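Local atomic coordinates of sister chromatid cohesion protein (Chaetomium thermophilum, PDB entry 5T8V), a protein that probably helps load cohesin onto chromatin as an Scc2-family loader, represented here by its helical C-terminal HEAT-repeat fragment. Residues A461-L466 with E608-I613; I616-M621 with V654-R659; Q638-D643 with I680-A685; G674-C679 with E688-T693. One frame throughout, in Å; residues are numbered along the deposited sequence.

How the interactions relate
Helix 446-474 is the earliest partner. Interaction 1 ties it to residues 608-613, on helix 610-619, across 141 intervening residues, closing the longest loop of the four. The next loop opens on the adjoining turn of that same helix: interaction 2 joins residues 616-621 to helix 652-660. Interaction 3 starts inside this span, on helix 628-642, and ends beyond it at residues 680-685, so the two cross. Interaction 4 crosses interaction 3 in turn, since residues 674-679 come just before 680-685 in the chain and pair with helix 685-696. Interaction 1 stays in series with the others, yet S464 links it to helix 628-642, while L675 and C679 of interaction 4 touch M621, I657 and M640.

Interaction 1 of 4, residues A461-L466 with E608-I613; sequences AAISKL and EAFGAI
I463 and F610 mark the closest backbone approach, with the CA of I463 6.8 Å from the CA of F610. Residues 461-466 are a run of helix whose K465 N to A461 O bond measures 2.9 Å; across from it, the chain of 608-613 winds into helix 610-619, where I613 N reaches back to A609 O. Both I463 and F610 start toward the other segment and slide past one another in opposite directions. In F610, CG lies opposite the backbone N (chi1 -173°), which carries the ring alongside I463 and on to the next residue. The CG2 branch of I463 does most of the touching, 3.5 Å from CD1 of F610, and it also lies near the ring's root at CG and CB. Further out, CE1 of F610 comes 4.0 Å from the CB of S464, with CZ close behind. The other branch of I463 ends in CD1, which meets CD1 of I613 tip to tip at 3.9 Å. Replacing F610 by an alanine would probably leave CG2 of I463 and CB of S464 without their aromatic partner and open a gap between the two helices. The serine's OG serves another purpose: it hydrogen-bonds to V639 O. V639 belongs to helix 628-642 and also touches the F610 ring, while C460 and R467 of helix 446-474 pack on the same ring, so that the F610 side chain, from helix 610-619, sits between helices 446-474 and 628-642 of this predominantly helical HEAT-repeat solenoid.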
loop_
_atom_site.group_PDB
_atom_site.type_symbol
_atom_site.label_atom_id
_atom_site.label_comp_id
_atom_site.label_asym_id
_atom_site.label_seq_id
_atom_site.Cartn_x
_atom_site.Cartn_y
_atom_site.Cartn_z
ATOM N N ALA A 461 -8.880 -1.919 -12.871
ATOM C CA ALA A 461 -8.798 -0.556 -13.383
ATOM C C ALA A 461 -9.708 -0.362 -14.588
ATOM O O ALA A 461 -10.394 0.660 -14.699
ATOM C CB ALA A 461 -7.353 -0.223 -13.749
ATOM N N ALA A 462 -9.727 -1.334 -15.503
ATOM C CA ALA A 462 -10.565 -1.210 -16.691
ATOM C C ALA A 462 -12.039 -1.120 -16.320
ATOM O O ALA A 462 -12.775 -0.283 -16.859
ATOM C CB ALA A 462 -10.318 -2.393 -17.625
ATOM N N ILE A 463 -12.493 -1.975 -15.401
ATOM C CA ILE A 463 -13.886 -1.925 -14.968
ATOM C C ILE A 463 -14.193 -0.579 -14.325
ATOM O O ILE A 463 -15.241 0.026 -14.583
ATOM C CB ILE A 463 -14.188 -3.090 -14.008
ATOM C CG1 ILE A 463 -13.976 -4.433 -14.719
ATOM C CG2 ILE A 463 -15.612 -2.992 -13.486
ATOM C CD1 ILE A 463 -13.965 -5.630 -13.789
ATOM N N SER A 464 -13.291 -0.093 -13.469
ATOM C CA SER A 464 -13.497 1.201 -12.828
ATOM C C SER A 464 -13.661 2.304 -13.867
ATOM O O SER A 464 -14.572 3.138 -13.774
ATOM C CB SER A 464 -12.326 1.507 -11.896
ATOM O OG SER A 464 -12.533 2.720 -11.194
ATOM N N LYS A 465 -12.785 2.316 -14.873
ATOM C CA LYS A 465 -12.899 3.303 -15.941
ATOM C C LYS A 465 -14.229 3.174 -16.670
ATOM O O LYS A 465 -14.864 4.183 -16.998
ATOM C CB LYS A 465 -11.729 3.157 -16.913
ATOM C CG LYS A 465 -11.999 3.747 -18.284
ATOM C CD LYS A 465 -10.723 3.984 -19.068
ATOM C CE LYS A 465 -11.032 4.264 -20.530
ATOM N NZ LYS A 465 -12.204 5.182 -20.698
ATOM N N LEU A 466 -14.674 1.944 -16.930
ATOM C CA LEU A 466 -15.956 1.762 -17.605
ATOM C C LEU A 466 -17.098 2.341 -16.779
ATOM O O LEU A 466 -17.988 3.008 -17.318
ATOM C CB LEU A 466 -16.197 0.281 -17.892
ATOM C CG LEU A 466 -17.529 -0.057 -18.564
ATOM C CD1 LEU A 466 -17.335 -1.106 -19.635
ATOM C CD2 LEU A 466 -18.532 -0.548 -17.546
ATOM N N GLU A 608 -19.484 -7.435 -13.018
ATOM C CA GLU A 608 -20.110 -7.684 -11.727
ATOM C C GLU A 608 -19.129 -8.228 -10.698
ATOM O O GLU A 608 -19.446 -8.222 -9.505
ATOM C CB GLU A 608 -21.286 -8.650 -11.890
ATOM C CG GLU A 608 -22.531 -8.017 -12.505
ATOM C CD GLU A 608 -23.726 -8.961 -12.525
ATOM O OE1 GLU A 608 -23.535 -10.180 -12.308
ATOM O OE2 GLU A 608 -24.860 -8.486 -12.755
ATOM N N ALA A 609 -17.954 -8.694 -11.122
ATOM C CA ALA A 609 -16.942 -9.182 -10.194
ATOM C C ALA A 609 -16.119 -8.064 -9.566
ATOM O O ALA A 609 -15.377 -8.329 -8.611
ATOM C CB ALA A 609 -16.008 -10.157 -10.909
ATOM N N PHE A 610 -16.247 -6.835 -10.072
ATOM C CA PHE A 610 -15.496 -5.678 -9.592
ATOM C C PHE A 610 -15.236 -5.742 -8.093
ATOM O O PHE A 610 -14.111 -6.030 -7.666
ATOM C CB PHE A 610 -16.251 -4.395 -9.944
ATOM C CG PHE A 610 -15.492 -3.140 -9.633
ATOM C CD1 PHE A 610 -14.290 -2.870 -10.260
ATOM C CD2 PHE A 610 -15.989 -2.224 -8.725
ATOM C CE1 PHE A 610 -13.592 -1.713 -9.981
ATOM C CE2 PHE A 610 -15.296 -1.065 -8.442
ATOM C CZ PHE A 610 -14.095 -0.810 -9.073
ATOM N N GLY A 611 -16.270 -5.490 -7.292
ATOM C CA GLY A 611 -16.157 -5.557 -5.849
ATOM C C GLY A 611 -15.236 -6.666 -5.392
ATOM O O GLY A 611 -14.178 -6.403 -4.808
ATOM N N ALA A 612 -15.605 -7.911 -5.702
ATOM C CA ALA A 612 -14.812 -9.053 -5.261
ATOM C C ALA A 612 -13.338 -8.846 -5.583
ATOM O O ALA A 612 -12.489 -8.805 -4.685
ATOM C CB ALA A 612 -15.331 -10.336 -5.912
ATOM N N ILE A 613 -13.018 -8.675 -6.867
ATOM C CA ILE A 613 -11.610 -8.612 -7.240
ATOM C C ILE A 613 -10.955 -7.388 -6.623
ATOM O O ILE A 613 -9.780 -7.436 -6.234
ATOM C CB ILE A 613 -11.443 -8.656 -8.775
ATOM C CG1 ILE A 613 -12.234 -7.536 -9.454
ATOM C CG2 ILE A 613 -11.872 -10.031 -9.296
ATOM C CD1 ILE A 613 -12.164 -7.559 -10.972
#

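Interaction 2 of 4, residues I616-M621 with V654-R659; sequences ILLNSM and VQLILR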
loop_
_atom_site.group_PDB
_atom_site.type_symbol
_atom_site.label_atom_id
_atom_site.label_comp_id
_atom_site.label_asym_id
_atom_site.label_seq_id
_atom_site.Cartn_x
_atom_site.Cartn_y
_atom_site.Cartn_z
ATOM N N ILE A 616 -9.588 -8.464 -3.475
ATOM C CA ILE A 616 -8.363 -9.219 -3.726
ATOM C C ILE A 616 -7.200 -8.262 -3.918
ATOM O O ILE A 616 -6.096 -8.485 -3.404
ATOM C CB ILE A 616 -8.544 -10.148 -4.942
ATOM C CG1 ILE A 616 -9.366 -11.376 -4.545
ATOM C CG2 ILE A 616 -7.190 -10.576 -5.521
ATOM C CD1 ILE A 616 -9.807 -12.232 -5.713
ATOM N N LEU A 617 -7.433 -7.173 -4.647
ATOM C CA LEU A 617 -6.375 -6.198 -4.871
ATOM C C LEU A 617 -5.993 -5.509 -3.566
ATOM O O LEU A 617 -4.811 -5.449 -3.207
ATOM C CB LEU A 617 -6.830 -5.179 -5.915
ATOM C CG LEU A 617 -5.732 -4.382 -6.613
ATOM C CD1 LEU A 617 -4.879 -5.292 -7.490
ATOM C CD2 LEU A 617 -6.347 -3.259 -7.434
ATOM N N LEU A 618 -6.987 -5.009 -2.830
ATOM C CA LEU A 618 -6.704 -4.278 -1.598
ATOM C C LEU A 618 -5.907 -5.135 -0.624
ATOM O O LEU A 618 -4.856 -4.715 -0.126
ATOM C CB LEU A 618 -8.014 -3.804 -0.965
ATOM C CG LEU A 618 -8.719 -2.666 -1.713
ATOM C CD1 LEU A 618 -10.185 -2.557 -1.316
ATOM C CD2 LEU A 618 -8.010 -1.346 -1.465
ATOM N N ASN A 619 -6.380 -6.354 -0.356
ATOM C CA ASN A 619 -5.672 -7.234 0.566
ATOM C C ASN A 619 -4.277 -7.586 0.071
ATOM O O ASN A 619 -3.429 -7.983 0.878
ATOM C CB ASN A 619 -6.473 -8.514 0.803
ATOM C CG ASN A 619 -7.753 -8.265 1.577
ATOM O OD1 ASN A 619 -7.720 -7.933 2.763
ATOM N ND2 ASN A 619 -8.891 -8.431 0.911
ATOM N N SER A 620 -4.011 -7.452 -1.229
ATOM C CA SER A 620 -2.681 -7.737 -1.747
ATOM C C SER A 620 -1.721 -6.567 -1.576
ATOM O O SER A 620 -0.586 -6.644 -2.056
ATOM C CB SER A 620 -2.756 -8.133 -3.225
ATOM O OG SER A 620 -3.018 -7.009 -4.044
ATOM N N MET A 621 -2.148 -5.487 -0.914
ATOM C CA MET A 621 -1.211 -4.421 -0.572
ATOM C C MET A 621 -0.233 -4.882 0.500
ATOM O O MET A 621 0.939 -4.489 0.488
ATOM C CB MET A 621 -1.971 -3.184 -0.100
ATOM C CG MET A 621 -2.747 -2.477 -1.196
ATOM S SD MET A 621 -3.606 -1.004 -0.608
ATOM C CE MET A 621 -4.713 -1.697 0.620
ATOM N N VAL A 654 -11.330 3.153 1.470
ATOM C CA VAL A 654 -10.897 3.937 2.623
ATOM C C VAL A 654 -10.560 3.012 3.786
ATOM O O VAL A 654 -9.466 3.075 4.359
ATOM C CB VAL A 654 -11.983 4.959 3.010
ATOM C CG1 VAL A 654 -11.548 5.783 4.218
ATOM C CG2 VAL A 654 -12.306 5.873 1.834
ATOM N N GLN A 655 -11.496 2.128 4.137
ATOM C CA GLN A 655 -11.316 1.216 5.262
ATOM C C GLN A 655 -9.975 0.492 5.189
ATOM O O GLN A 655 -9.154 0.573 6.112
ATOM C CB GLN A 655 -12.478 0.220 5.281
ATOM C CG GLN A 655 -12.415 -0.838 6.370
ATOM C CD GLN A 655 -13.569 -1.822 6.278
ATOM O OE1 GLN A 655 -14.708 -1.439 6.007
ATOM N NE2 GLN A 655 -13.276 -3.100 6.490
ATOM N N LEU A 656 -9.734 -0.220 4.087
ATOM C CA LEU A 656 -8.548 -1.062 3.982
ATOM C C LEU A 656 -7.274 -0.268 3.731
ATOM O O LEU A 656 -6.185 -0.777 4.013
ATOM C CB LEU A 656 -8.741 -2.101 2.875
ATOM C CG LEU A 656 -9.944 -3.040 3.036
ATOM C CD1 LEU A 656 -9.866 -4.190 2.040
ATOM C CD2 LEU A 656 -10.060 -3.582 4.460
ATOM N N ILE A 657 -7.374 0.952 3.205
ATOM C CA ILE A 657 -6.210 1.833 3.172
ATOM C C ILE A 657 -5.806 2.215 4.591
ATOM O O ILE A 657 -4.628 2.139 4.967
ATOM C CB ILE A 657 -6.502 3.074 2.309
ATOM C CG1 ILE A 657 -6.475 2.697 0.824
ATOM C CG2 ILE A 657 -5.490 4.194 2.593
ATOM C CD1 ILE A 657 -6.964 3.795 -0.103
ATOM N N LEU A 658 -6.782 2.634 5.400
ATOM C CA LEU A 658 -6.503 2.953 6.796
ATOM C C LEU A 658 -5.899 1.754 7.515
ATOM O O LEU A 658 -4.912 1.888 8.247
ATOM C CB LEU A 658 -7.786 3.415 7.488
ATOM C CG LEU A 658 -8.416 4.685 6.909
ATOM C CD1 LEU A 658 -9.750 4.977 7.580
ATOM C CD2 LEU A 658 -7.473 5.868 7.055
ATOM N N ARG A 659 -6.476 0.567 7.314
ATOM C CA ARG A 659 -5.886 -0.631 7.900
ATOM C C ARG A 659 -4.483 -0.882 7.361
ATOM O O ARG A 659 -3.633 -1.427 8.073
ATOM C CB ARG A 659 -6.788 -1.836 7.640
ATOM C CG ARG A 659 -7.804 -2.072 8.743
ATOM C CD ARG A 659 -8.946 -2.962 8.290
ATOM N NE ARG A 659 -8.480 -4.204 7.682
ATOM C CZ ARG A 659 -9.263 -5.243 7.413
ATOM N NH1 ARG A 659 -8.751 -6.333 6.854
ATOM N NH2 ARG A 659 -10.557 -5.200 7.708
#
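L618 and L656 turn their branches into each other because both place CG opposite the carbonyl carbon, next to the backbone N (chi1 -71° in L618, -59° in L656). M621 begins the same way but bends at its far end, chi3 -61°, which swings CE across to the other helix. The two leucines cross at about a right angle, and a single methyl of L656 does the work: CD1 sits 3.6 Å from L618 CB and 3.7 Å from L618 CD1. The amide oxygen of N619 borders that same methyl more distantly. On another part of L656, its backbone O is approached by CE of M621 at 3.8 Å. L656 CD2 has a separate task within its own helix, lying 3.5 Å above the plane of the R659 guanidinium, over its centre. Just past L618, S620 N donates to L617 O, and S620 OG hydrogen-bonds to S632 of helix 628-642, to the side of the contact. Between the segments, then, the chemistry is almost wholly apolar: helices 610-619 and 652-660 pack side to side in the HEAT-repeat solenoid by the fit of aliphatic carbons.

Interaction 3 of 4, residues Q638-D643 with I680-A685; sequences QVMEAD and ISLRPA
M640 folds its side chain around one methyl of L682. Its CB comes first, 3.8 Å from L682 CD1. CG and SD then pass by at a greater distance, neither within contact of that methyl. The bend at the last torsion, chi3 56°, brings the terminal CE back, and it ends 4.0 Å from L682 CD1. The same CE packs on K678 and C679, one turn earlier on helix 666-682. L682 answers with this branch almost alone: CD1 also lies 3.8 Å from the backbone O of M640 and 4.0 Å from the N of E641, so the leucine plugs against the backbone of the opposing helix as well as its side chain. The aliphatic CG of E641 borders the methyl on the more exposed side. Both helices finish here, D643 and R683 being the first residues to leave helical geometry. Each is anchored by a salt bridge beyond the contact: D643 to R471 of helix 446-474, R683 to D648 in the loop that follows helix 628-642. L647 of that loop packs on L682. The contact thus joins helices 628-642 and 666-682 within the HEAT-type helical stack, and helix 628-642 also rests against helix 446-474, through V639 on C460.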
loop_
_atom_site.group_PDB
_atom_site.type_symbol
_atom_site.label_atom_id
_atom_site.label_comp_id
_atom_site.label_asym_id
_atom_site.label_seq_id
_atom_site.Cartn_x
_atom_site.Cartn_y
_atom_site.Cartn_z
ATOM N N GLN A 638 -5.144 3.766 -10.061
ATOM C CA GLN A 638 -5.917 3.868 -11.294
ATOM C C GLN A 638 -7.405 3.678 -11.026
ATOM O O GLN A 638 -8.243 4.392 -11.593
ATOM C CB GLN A 638 -5.417 2.846 -12.314
ATOM C CG GLN A 638 -4.030 3.153 -12.855
ATOM C CD GLN A 638 -3.560 2.144 -13.883
ATOM O OE1 GLN A 638 -4.073 1.027 -13.956
ATOM N NE2 GLN A 638 -2.578 2.536 -14.689
ATOM N N VAL A 639 -7.757 2.729 -10.156
ATOM C CA VAL A 639 -9.163 2.496 -9.838
ATOM C C VAL A 639 -9.773 3.734 -9.196
ATOM O O VAL A 639 -10.895 4.133 -9.526
ATOM C CB VAL A 639 -9.311 1.255 -8.934
ATOM C CG1 VAL A 639 -10.721 1.160 -8.361
ATOM C CG2 VAL A 639 -8.989 -0.009 -9.711
ATOM N N MET A 640 -9.047 4.356 -8.264
ATOM C CA MET A 640 -9.566 5.540 -7.584
ATOM C C MET A 640 -9.760 6.696 -8.561
ATOM O O MET A 640 -10.823 7.325 -8.594
ATOM C CB MET A 640 -8.620 5.948 -6.457
ATOM C CG MET A 640 -8.649 5.022 -5.252
ATOM S SD MET A 640 -7.261 5.293 -4.130
ATOM C CE MET A 640 -7.437 7.037 -3.771
ATOM N N GLU A 641 -8.736 6.993 -9.364
ATOM C CA GLU A 641 -8.828 8.118 -10.290
ATOM C C GLU A 641 -9.905 7.884 -11.340
ATOM O O GLU A 641 -10.575 8.829 -11.775
ATOM C CB GLU A 641 -7.479 8.355 -10.964
ATOM C CG GLU A 641 -6.341 8.631 -9.999
ATOM C CD GLU A 641 -5.010 8.805 -10.703
ATOM O OE1 GLU A 641 -4.954 9.567 -11.692
ATOM O OE2 GLU A 641 -4.023 8.174 -10.272
ATOM N N ALA A 642 -10.086 6.634 -11.764
ATOM C CA ALA A 642 -11.042 6.345 -12.827
ATOM C C ALA A 642 -12.481 6.540 -12.367
ATOM O O ALA A 642 -13.344 6.904 -13.175
ATOM C CB ALA A 642 -10.836 4.920 -13.336
ATOM N N ASP A 643 -12.763 6.309 -11.086
ATOM C CA ASP A 643 -14.121 6.425 -10.552
ATOM C C ASP A 643 -14.035 6.772 -9.073
ATOM O O ASP A 643 -14.190 5.910 -8.200
ATOM C CB ASP A 643 -14.907 5.130 -10.768
ATOM C CG ASP A 643 -16.345 5.231 -10.292
ATOM O OD1 ASP A 643 -16.883 6.359 -10.241
ATOM O OD2 ASP A 643 -16.939 4.178 -9.972
ATOM N N ILE A 680 -7.338 11.812 -0.094
ATOM C CA ILE A 680 -7.573 13.203 0.288
ATOM C C ILE A 680 -7.613 14.093 -0.946
ATOM O O ILE A 680 -8.370 15.069 -1.005
ATOM C CB ILE A 680 -6.492 13.665 1.284
ATOM C CG1 ILE A 680 -6.570 12.844 2.572
ATOM C CG2 ILE A 680 -6.647 15.151 1.600
ATOM C CD1 ILE A 680 -5.345 12.975 3.452
ATOM N N SER A 681 -6.797 13.772 -1.951
ATOM C CA SER A 681 -6.758 14.578 -3.164
ATOM C C SER A 681 -8.061 14.470 -3.945
ATOM O O SER A 681 -8.563 15.471 -4.468
ATOM C CB SER A 681 -5.578 14.150 -4.033
ATOM O OG SER A 681 -5.574 14.846 -5.266
ATOM N N LEU A 682 -8.627 13.265 -4.035
ATOM C CA LEU A 682 -9.824 13.072 -4.844
ATOM C C LEU A 682 -11.096 13.486 -4.114
ATOM O O LEU A 682 -12.052 13.932 -4.756
ATOM C CB LEU A 682 -9.921 11.613 -5.285
ATOM C CG LEU A 682 -8.878 11.207 -6.328
ATOM C CD1 LEU A 682 -8.804 9.699 -6.443
ATOM C CD2 LEU A 682 -9.200 11.833 -7.678
ATOM N N ARG A 683 -11.134 13.346 -2.789
ATOM C CA ARG A 683 -12.293 13.754 -1.996
ATOM C C ARG A 683 -11.802 14.447 -0.732
ATOM O O ARG A 683 -11.594 13.807 0.307
ATOM C CB ARG A 683 -13.191 12.559 -1.671
ATOM C CG ARG A 683 -13.878 11.956 -2.899
ATOM C CD ARG A 683 -14.893 12.924 -3.516
ATOM N NE ARG A 683 -15.166 12.646 -4.925
ATOM C CZ ARG A 683 -16.179 11.915 -5.374
ATOM N NH1 ARG A 683 -17.041 11.362 -4.530
ATOM N NH2 ARG A 683 -16.336 11.735 -6.678
ATOM N N PRO A 684 -11.600 15.768 -0.788
ATOM C CA PRO A 684 -11.072 16.485 0.387
ATOM C C PRO A 684 -11.929 16.364 1.633
ATOM O O PRO A 684 -11.427 16.630 2.732
ATOM C CB PRO A 684 -11.001 17.939 -0.097
ATOM C CG PRO A 684 -10.860 17.835 -1.575
ATOM C CD PRO A 684 -11.663 16.633 -1.979
ATOM N N ALA A 685 -13.204 15.991 1.511
ATOM C CA ALA A 685 -14.022 15.803 2.705
ATOM C C ALA A 685 -13.444 14.719 3.604
ATOM O O ALA A 685 -13.576 14.795 4.831
ATOM C CB ALA A 685 -15.458 15.456 2.315
#

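Interaction 4 of 4, residues G674-C679 with E688-T693; sequences GLISKC and EKMTET
I676 and M690 meet with no ring, amide or carboxylate between them, so this contact has no flat side-chain group whose faces or edges could be filled; methyls, methylenes and sulfur do the packing. The methionine's CE settles into the fork of the isoleucine, 3.7 Å from CG1 and 3.8 Å from CG2 of I676. It gets there because M690 bends at its last torsion, chi3 81°. One atom back, SD lies 4.1 Å from the CB of C679, so the methionine spans one turn of the opposing helix. The two helices form an antiparallel hairpin, consistent with the HEAT-repeat character of this protein: the short segments run at 167° to each other, with their axes 10.6 Å apart and the tight turn after helix 666-682 joining them. One turn beyond M690, T693 adds a second point of support, its CG2 methyl 4.1 Å from CD1 of I676. With CG2 opposite the backbone N, T693 presents carbon to the isoleucine. Helix 652-660 touches both members of the hairpin, I657 meeting I676 and C679 while L658 reaches M690; L725 of helix 723-735 packs on T691.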
loop_
_atom_site.group_PDB
_atom_site.type_symbol
_atom_site.label_atom_id
_atom_site.label_comp_id
_atom_site.label_asym_id
_atom_site.label_seq_id
_atom_site.Cartn_x
_atom_site.Cartn_y
_atom_site.Cartn_z
ATOM N N GLY A 674 0.868 7.245 1.050
ATOM C CA GLY A 674 0.620 7.701 -0.308
ATOM C C GLY A 674 -0.830 7.523 -0.714
ATOM O O GLY A 674 -1.455 8.437 -1.264
ATOM N N LEU A 675 -1.390 6.343 -0.438
ATOM C CA LEU A 675 -2.798 6.118 -0.757
ATOM C C LEU A 675 -3.697 7.097 -0.014
ATOM O O LEU A 675 -4.626 7.664 -0.599
ATOM C CB LEU A 675 -3.192 4.679 -0.432
ATOM C CG LEU A 675 -2.454 3.576 -1.192
ATOM C CD1 LEU A 675 -3.136 2.241 -0.932
ATOM C CD2 LEU A 675 -2.380 3.861 -2.692
ATOM N N ILE A 676 -3.441 7.303 1.281
ATOM C CA ILE A 676 -4.197 8.299 2.039
ATOM C C ILE A 676 -4.148 9.646 1.330
ATOM O O ILE A 676 -5.165 10.338 1.196
ATOM C CB ILE A 676 -3.656 8.394 3.479
ATOM C CG1 ILE A 676 -4.007 7.119 4.253
ATOM C CG2 ILE A 676 -4.210 9.631 4.194
ATOM C CD1 ILE A 676 -3.390 7.038 5.634
ATOM N N SER A 677 -2.963 10.034 0.856
ATOM C CA SER A 677 -2.826 11.315 0.174
ATOM C C SER A 677 -3.679 11.360 -1.087
ATOM O O SER A 677 -4.336 12.369 -1.363
ATOM C CB SER A 677 -1.360 11.578 -0.162
ATOM O OG SER A 677 -1.195 12.863 -0.734
ATOM N N LYS A 678 -3.684 10.276 -1.869
ATOM C CA LYS A 678 -4.499 10.265 -3.080
ATOM C C LYS A 678 -5.982 10.372 -2.745
ATOM O O LYS A 678 -6.720 11.131 -3.389
ATOM C CB LYS A 678 -4.218 8.999 -3.891
ATOM C CG LYS A 678 -4.828 9.004 -5.290
ATOM C CD LYS A 678 -4.304 10.165 -6.122
ATOM C CE LYS A 678 -3.937 9.725 -7.526
ATOM N NZ LYS A 678 -3.387 10.850 -8.334
ATOM N N CYS A 679 -6.439 9.622 -1.740
ATOM C CA CYS A 679 -7.821 9.746 -1.293
ATOM C C CYS A 679 -8.152 11.193 -0.954
ATOM O O CYS A 679 -9.128 11.757 -1.462
ATOM C CB CYS A 679 -8.062 8.844 -0.081
ATOM S SG CYS A 679 -7.911 7.075 -0.422
ATOM N N GLU A 688 -10.457 15.617 6.912
ATOM C CA GLU A 688 -10.578 15.801 8.354
ATOM C C GLU A 688 -10.518 14.475 9.101
ATOM O O GLU A 688 -9.887 14.381 10.160
ATOM C CB GLU A 688 -11.874 16.541 8.689
ATOM C CG GLU A 688 -12.102 16.699 10.186
ATOM C CD GLU A 688 -13.092 17.797 10.522
ATOM O OE1 GLU A 688 -13.900 18.165 9.642
ATOM O OE2 GLU A 688 -13.057 18.294 11.668
ATOM N N LYS A 689 -11.159 13.434 8.569
ATOM C CA LYS A 689 -11.209 12.166 9.286
ATOM C C LYS A 689 -9.981 11.299 9.046
ATOM O O LYS A 689 -9.814 10.291 9.742
ATOM C CB LYS A 689 -12.476 11.391 8.904
ATOM C CG LYS A 689 -12.325 10.420 7.737
ATOM C CD LYS A 689 -13.650 9.743 7.415
ATOM C CE LYS A 689 -13.442 8.372 6.778
ATOM N NZ LYS A 689 -12.819 7.392 7.722
ATOM N N MET A 690 -9.119 11.658 8.095
ATOM C CA MET A 690 -7.930 10.866 7.804
ATOM C C MET A 690 -6.662 11.432 8.427
ATOM O O MET A 690 -5.723 10.670 8.686
ATOM C CB MET A 690 -7.740 10.741 6.288
ATOM C CG MET A 690 -8.896 10.032 5.591
ATOM S SD MET A 690 -8.527 9.512 3.902
ATOM C CE MET A 690 -7.623 8.002 4.206
ATOM N N THR A 691 -6.607 12.741 8.687
ATOM C CA THR A 691 -5.426 13.308 9.333
ATOM C C THR A 691 -5.161 12.646 10.677
ATOM O O THR A 691 -4.002 12.509 11.085
ATOM C CB THR A 691 -5.579 14.818 9.533
ATOM O OG1 THR A 691 -6.613 15.073 10.491
ATOM C CG2 THR A 691 -5.922 15.503 8.238
ATOM N N GLU A 692 -6.218 12.240 11.383
ATOM C CA GLU A 692 -6.034 11.549 12.653
ATOM C C GLU A 692 -5.152 10.320 12.479
ATOM O O GLU A 692 -4.311 10.021 13.334
ATOM C CB GLU A 692 -7.390 11.156 13.238
ATOM C CG GLU A 692 -7.340 10.775 14.711
ATOM C CD GLU A 692 -8.590 10.046 15.169
ATOM O OE1 GLU A 692 -8.482 8.861 15.547
ATOM O OE2 GLU A 692 -9.681 10.656 15.141
ATOM N N THR A 693 -5.327 9.598 11.370
ATOM C CA THR A 693 -4.475 8.447 11.097
ATOM C C THR A 693 -3.066 8.878 10.712
ATOM O O THR A 693 -2.100 8.166 11.004
ATOM C CB THR A 693 -5.092 7.589 9.990
ATOM O OG1 THR A 693 -6.367 7.097 10.424
ATOM C CG2 THR A 693 -4.191 6.408 9.643
#